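PDB 5DLK: TqaA from Penicillium aethiopicum, which probably macrocyclises a nonribosomal peptide through a terminal condensation-like domain, the part present here, within a fungal synthetase that carries intermediates on phosphopantetheine arms. Local coordinates for residues Thr285-Lys288 with Ala289-Leu293; Asp343-Val346 with Met347-Leu350. One frame throughout, in Å; residues are numbered along the deposited sequence.

Contact 1. Residues Thr285-Lys288 with Ala289-Leu293; sequences TLVK and AATAL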
ATOM      1  N   THR A 285      -2.272   0.156  17.885  1.00 16.02           N
ATOM      2  CA  THR A 285      -3.211   0.755  18.835  1.00 15.86           C
ATOM      3  C   THR A 285      -2.610   1.950  19.548  1.00 15.40           C
ATOM      4  O   THR A 285      -3.243   2.998  19.701  1.00 14.67           O
ATOM      5  CB  THR A 285      -3.675  -0.298  19.866  1.00 15.85           C
ATOM      6  OG1 THR A 285      -4.470  -1.260  19.177  1.00 16.87           O
ATOM      7  CG2 THR A 285      -4.533   0.333  20.982  1.00 16.20           C
ATOM      8  N   LEU A 286      -1.374   1.788  19.998  1.00 15.72           N
ATOM      9  CA  LEU A 286      -0.685   2.859  20.700  1.00 16.72           C
ATOM     10  C   LEU A 286      -0.567   4.105  19.809  1.00 14.43           C
ATOM     11  O   LEU A 286      -0.858   5.219  20.234  1.00 15.99           O
ATOM     12  CB  LEU A 286       0.698   2.371  21.157  1.00 20.18           C
ATOM     13  CG  LEU A 286       1.523   3.351  21.985  1.00 23.61           C
ATOM     14  CD1 LEU A 286       0.751   3.775  23.229  1.00 24.85           C
ATOM     15  CD2 LEU A 286       2.815   2.668  22.400  1.00 23.60           C
ATOM     16  N   VAL A 287      -0.192   3.909  18.546  1.00 13.25           N
ATOM     17  CA  VAL A 287      -0.073   5.030  17.638  1.00 13.95           C
ATOM     18  C   VAL A 287      -1.432   5.689  17.352  1.00 14.83           C
ATOM     19  O   VAL A 287      -1.561   6.919  17.327  1.00 14.74           O
ATOM     20  CB  VAL A 287       0.552   4.588  16.303  1.00 18.99           C
ATOM     21  CG1 VAL A 287       0.505   5.733  15.310  1.00 19.51           C
ATOM     22  CG2 VAL A 287       1.986   4.083  16.539  1.00 19.12           C
ATOM     23  N   LYS A 288      -2.443   4.865  17.118  1.00 14.27           N
ATOM     24  CA  LYS A 288      -3.760   5.406  16.781  1.00 13.13           C
ATOM     25  C   LYS A 288      -4.436   6.061  17.986  1.00 14.04           C
ATOM     26  O   LYS A 288      -5.145   7.065  17.828  1.00 12.76           O
ATOM     27  CB  LYS A 288      -4.625   4.289  16.171  1.00 13.60           C
ATOM     28  CG  LYS A 288      -4.074   3.966  14.767  1.00 14.36           C
ATOM     29  CD  LYS A 288      -4.505   2.602  14.278  1.00 20.89           C
ATOM     30  CE  LYS A 288      -3.769   2.281  12.958  1.00 16.75           C
ATOM     31  NZ  LYS A 288      -4.173   0.942  12.401  1.00 19.52           N
ATOM     32  N   ALA A 289      -4.222   5.513  19.186  1.00 11.96           N
ATOM     33  CA  ALA A 289      -4.764   6.145  20.394  1.00 12.66           C
ATOM     34  C   ALA A 289      -4.123   7.496  20.622  1.00 13.90           C
ATOM     35  O   ALA A 289      -4.795   8.449  21.011  1.00 12.36           O
ATOM     36  CB  ALA A 289      -4.557   5.266  21.615  1.00 13.65           C
ATOM     37  N   ALA A 290      -2.812   7.588  20.381  1.00 12.77           N
ATOM     38  CA  ALA A 290      -2.123   8.860  20.548  1.00 13.91           C
ATOM     39  C   ALA A 290      -2.690   9.901  19.575  1.00 13.74           C
ATOM     40  O   ALA A 290      -2.908  11.069  19.927  1.00 15.80           O
ATOM     41  CB  ALA A 290      -0.593   8.685  20.327  1.00 14.41           C
ATOM     42  N   THR A 291      -2.922   9.468  18.344  1.00 12.46           N
ATOM     43  CA  THR A 291      -3.496  10.334  17.322  1.00 13.38           C
ATOM     44  C   THR A 291      -4.910  10.790  17.728  1.00 14.84           C
ATOM     45  O   THR A 291      -5.277  11.959  17.528  1.00 13.33           O
ATOM     46  CB  THR A 291      -3.530   9.617  15.965  1.00 14.10           C
ATOM     47  OG1 THR A 291      -2.182   9.282  15.592  1.00 14.70           O
ATOM     48  CG2 THR A 291      -4.143  10.522  14.890  1.00 16.89           C
ATOM     49  N   ALA A 292      -5.688   9.879  18.304  1.00 12.52           N
ATOM     50  CA  ALA A 292      -7.047  10.235  18.733  1.00 11.58           C
ATOM     51  C   ALA A 292      -7.043  11.278  19.834  1.00 11.07           C
ATOM     52  O   ALA A 292      -7.857  12.203  19.823  1.00 13.04           O
ATOM     53  CB  ALA A 292      -7.811   8.999  19.203  1.00 12.47           C
ATOM     54  N   LEU A 293      -6.123  11.141  20.779  1.00 12.49           N
ATOM     55  CA  LEU A 293      -6.045  12.111  21.864  1.00 13.56           C
ATOM     56  C   LEU A 293      -5.632  13.479  21.323  1.00 12.29           C
ATOM     57  O   LEU A 293      -6.177  14.517  21.744  1.00 13.92           O
ATOM     58  CB  LEU A 293      -5.066  11.657  22.951  1.00 13.45           C
ATOM     59  CG  LEU A 293      -5.039  12.616  24.142  1.00 15.32           C
ATOM     60  CD1 LEU A 293      -6.415  12.709  24.813  1.00 18.25           C
ATOM     61  CD2 LEU A 293      -3.981  12.161  25.127  1.00 23.43           C
TER

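Contact 2. Residues Asp343-Val346 with Met347-Leu350; sequences DWTV and MDLL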
ATOM      1  N   ASP A 343     -13.432   9.388  34.182  1.00 18.22           N
ATOM      2  CA  ASP A 343     -12.011   9.425  34.540  1.00 18.85           C
ATOM      3  C   ASP A 343     -11.219   8.302  33.868  1.00 17.24           C
ATOM      4  O   ASP A 343     -10.513   7.541  34.523  1.00 15.99           O
ATOM      5  CB  ASP A 343     -11.843   9.343  36.056  1.00 21.50           C
ATOM      6  CG  ASP A 343     -10.876  10.371  36.594  1.00 30.96           C
ATOM      7  OD1 ASP A 343     -10.137  10.984  35.790  1.00 37.84           O
ATOM      8  OD2 ASP A 343     -10.848  10.542  37.830  1.00 40.56           O
ATOM      9  N   TRP A 344     -11.356   8.181  32.553  1.00 16.76           N
ATOM     10  CA  TRP A 344     -10.550   7.210  31.824  1.00 16.60           C
ATOM     11  C   TRP A 344      -9.044   7.373  32.044  1.00 17.12           C
ATOM     12  O   TRP A 344      -8.527   8.494  32.155  1.00 16.29           O
ATOM     13  CB  TRP A 344     -10.800   7.316  30.325  1.00 15.26           C
ATOM     14  CG  TRP A 344     -11.750   6.313  29.774  1.00 15.14           C
ATOM     15  CD1 TRP A 344     -12.615   5.500  30.458  1.00 17.02           C
ATOM     16  CD2 TRP A 344     -11.934   6.034  28.393  1.00 18.99           C
ATOM     17  NE1 TRP A 344     -13.342   4.731  29.564  1.00 16.32           N
ATOM     18  CE2 TRP A 344     -12.930   5.041  28.290  1.00 16.89           C
ATOM     19  CE3 TRP A 344     -11.348   6.536  27.219  1.00 15.93           C
ATOM     20  CZ2 TRP A 344     -13.361   4.551  27.063  1.00 18.26           C
ATOM     21  CZ3 TRP A 344     -11.780   6.042  25.991  1.00 15.81           C
ATOM     22  CH2 TRP A 344     -12.771   5.058  25.925  1.00 18.72           C
ATOM     23  N   THR A 345      -8.366   6.237  32.100  1.00 17.55           N
ATOM     24  CA  THR A 345      -6.911   6.202  32.057  1.00 17.79           C
ATOM     25  C   THR A 345      -6.443   5.955  30.638  1.00 18.44           C
ATOM     26  O   THR A 345      -7.222   5.617  29.755  1.00 17.38           O
ATOM     27  CB  THR A 345      -6.348   5.091  32.944  1.00 18.40           C
ATOM     28  OG1 THR A 345      -6.748   3.824  32.414  1.00 17.37           O
ATOM     29  CG2 THR A 345      -6.881   5.224  34.382  1.00 22.20           C
ATOM     30  N   VAL A 346      -5.146   6.123  30.425  1.00 17.37           N
ATOM     31  CA  VAL A 346      -4.537   5.734  29.169  1.00 16.41           C
ATOM     32  C   VAL A 346      -4.881   4.295  28.788  1.00 15.68           C
ATOM     33  O   VAL A 346      -5.217   4.020  27.636  1.00 15.13           O
ATOM     34  CB  VAL A 346      -3.015   5.915  29.253  1.00 16.74           C
ATOM     35  CG1 VAL A 346      -2.322   5.219  28.081  1.00 15.90           C
ATOM     36  CG2 VAL A 346      -2.683   7.412  29.316  1.00 14.90           C
ATOM     37  N   MET A 347      -4.847   3.373  29.747  1.00 15.69           N
ATOM     38  CA  MET A 347      -5.175   1.986  29.425  1.00 15.57           C
ATOM     39  C   MET A 347      -6.597   1.827  28.859  1.00 14.98           C
ATOM     40  O   MET A 347      -6.818   1.031  27.949  1.00 16.07           O
ATOM     41  CB  MET A 347      -5.031   1.093  30.662  1.00 17.79           C
ATOM     42  CG  MET A 347      -4.890  -0.370  30.287  1.00 26.02           C
ATOM     43  SD  MET A 347      -3.242  -0.630  29.545  1.00 31.92           S
ATOM     44  CE  MET A 347      -2.261  -0.630  31.051  1.00 40.67           C
ATOM     45  N   ASP A 348      -7.542   2.567  29.431  1.00 14.98           N
ATOM     46  CA  ASP A 348      -8.942   2.523  28.987  1.00 15.26           C
ATOM     47  C   ASP A 348      -9.027   2.985  27.538  1.00 14.59           C
ATOM     48  O   ASP A 348      -9.759   2.406  26.732  1.00 14.63           O
ATOM     49  CB  ASP A 348      -9.837   3.399  29.868  1.00 17.30           C
ATOM     50  CG  ASP A 348      -9.906   2.906  31.320  1.00 19.05           C
ATOM     51  OD1 ASP A 348     -10.019   1.686  31.509  1.00 22.65           O
ATOM     52  OD2 ASP A 348      -9.847   3.736  32.250  1.00 18.72           O
ATOM     53  N   LEU A 349      -8.285   4.043  27.213  1.00 13.06           N
ATOM     54  CA  LEU A 349      -8.266   4.545  25.839  1.00 12.78           C
ATOM     55  C   LEU A 349      -7.623   3.520  24.913  1.00 14.06           C
ATOM     56  O   LEU A 349      -8.106   3.290  23.798  1.00 14.46           O
ATOM     57  CB  LEU A 349      -7.526   5.899  25.765  1.00 13.57           C
ATOM     58  CG  LEU A 349      -7.221   6.370  24.343  1.00 14.45           C
ATOM     59  CD1 LEU A 349      -8.520   6.567  23.572  1.00 13.34           C
ATOM     60  CD2 LEU A 349      -6.385   7.665  24.361  1.00 13.94           C
ATOM     61  N   LEU A 350      -6.531   2.897  25.357  1.00 13.23           N
ATOM     62  CA  LEU A 350      -5.856   1.915  24.503  1.00 13.13           C
ATOM     63  C   LEU A 350      -6.794   0.726  24.201  1.00 13.42           C
ATOM     64  O   LEU A 350      -6.894   0.291  23.062  1.00 16.11           O
ATOM     65  CB  LEU A 350      -4.573   1.416  25.157  1.00 14.46           C
ATOM     66  CG  LEU A 350      -3.507   2.518  25.273  1.00 15.45           C
ATOM     67  CD1 LEU A 350      -2.324   2.028  26.121  1.00 17.21           C
ATOM     68  CD2 LEU A 350      -3.036   2.899  23.882  1.00 17.67           C
TER

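Contact 1. Residues Thr285-Lys288 with Ala289-Leu293
T291 turns back one helical turn to reach V287, and the pair serves as a worked example of a threonine tied to its own helix. With OG1 anti to the carbonyl carbon of T291 (chi1 -60°), the hydroxyl lies beside the backbone N and faces the preceding turn. T291 OG1 donates to V287 O at 3.0 Å, standing 32° out of the plane of that carbonyl. T291 N reaches the same V287 O at 3.1 Å from the opposite face of that plane, leaving the carbonyl oxygen gripped by two donors and the hydroxyl satisfied in a buried setting. The rotation leaves CG2 anti to the T291 backbone N; the side chain meets L386 and V388 of strand 386-390, and V287 rests on V388 too.

The alanines work differently, each methyl lying close to a backbone oxygen of the turn before. CB of A289 comes within 3.2 Å of T285 O, the oxygen that also accepts from A289 N at 2.7 Å. A290 CB is 3.5 Å from L286 O, and the bond from A290 N to L286 O measures 3.1 Å. Being short, these methyls let neighbours come close: I459 and I460 of helix 446-465 at A290, L350 and T353 of helix 346-358 at A289.

K288 touches the following turn mainly through its backbone, A292 N bonding to K288 O at 2.9 Å, while its extended chain carries NZ away to a hydrogen bond with H308 ND1. T285 OG1 likewise has partners elsewhere, Q354 and the phosphopantetheine-binding T282. The arrangement is that of a regular, largely buried stretch of alpha-helix with a threonine side-chain-to-backbone i to i-4 bond, packed between a sheet and two helices in the acyltransferase-like fold of condensation domains.

Contact 2. Residues Asp343-Val346 with Met347-Leu350
T345 and L349 start the helical bonding: D343 to T345 are irregular, and from V346 onward the chain coils, with L349 N donating to T345 O at 3.2 Å and L350 N to V346 O at 2.9 Å. T345 is the N-cap, and with D348 it forms a capping box. D348 OD2 accepts from T345 N at 2.9 Å along an almost straight N-H (178°), on the anti side of the carboxylate and somewhat out of its plane. In return D348 N donates weakly to T345 OG1 at 3.3 Å, a hydroxyl that chi1 of 65° sets between the backbone N and the carbonyl carbon. D343 forms a salt bridge with R470. W344 folds over the same turn: D348 CB makes a CH-pi contact over the face of its five-membered ring, 3.5 Å from the centroid, and the carboxylate plane is turned 40° from the indole. On that same face, toward the rim, lies the L349 backbone, its CA 3.8 Å from W344 CZ3; the L349 side chain crosses the indole at about a right angle. V346 and L350 lie side by side, V346 CG1 3.7 Å from L350 CD1. The cap lies where the loop after strand 329-336 turns into helix 346-358, with L349 and L350 packed on helix 283-299 and V346 and L349 on helix 446-465.

Overall arrangement
Contact 1 comes first along the chain, within helix 283-299; contact 2 follows, after strands 303-310 and 329-336, where helix 346-358 begins. Their centres lie 11 Å apart and the two helices pack directly: A289 CB meets L350 CD2 at 3.6 Å, and L286 CD1 meets the same L350 CD2 at 3.9 Å. Both contacts also border F463 of helix 446-465, so the three helices meet around F463, and helix 283-299 also packs on strand 386-390 of the six-stranded mixed sheet. T282, just before the first helix, and Y357, near the end of the second, are phosphopantetheine-binding residues, though no arm is bound in this model, which places this helix pair beside the carrier-arm site.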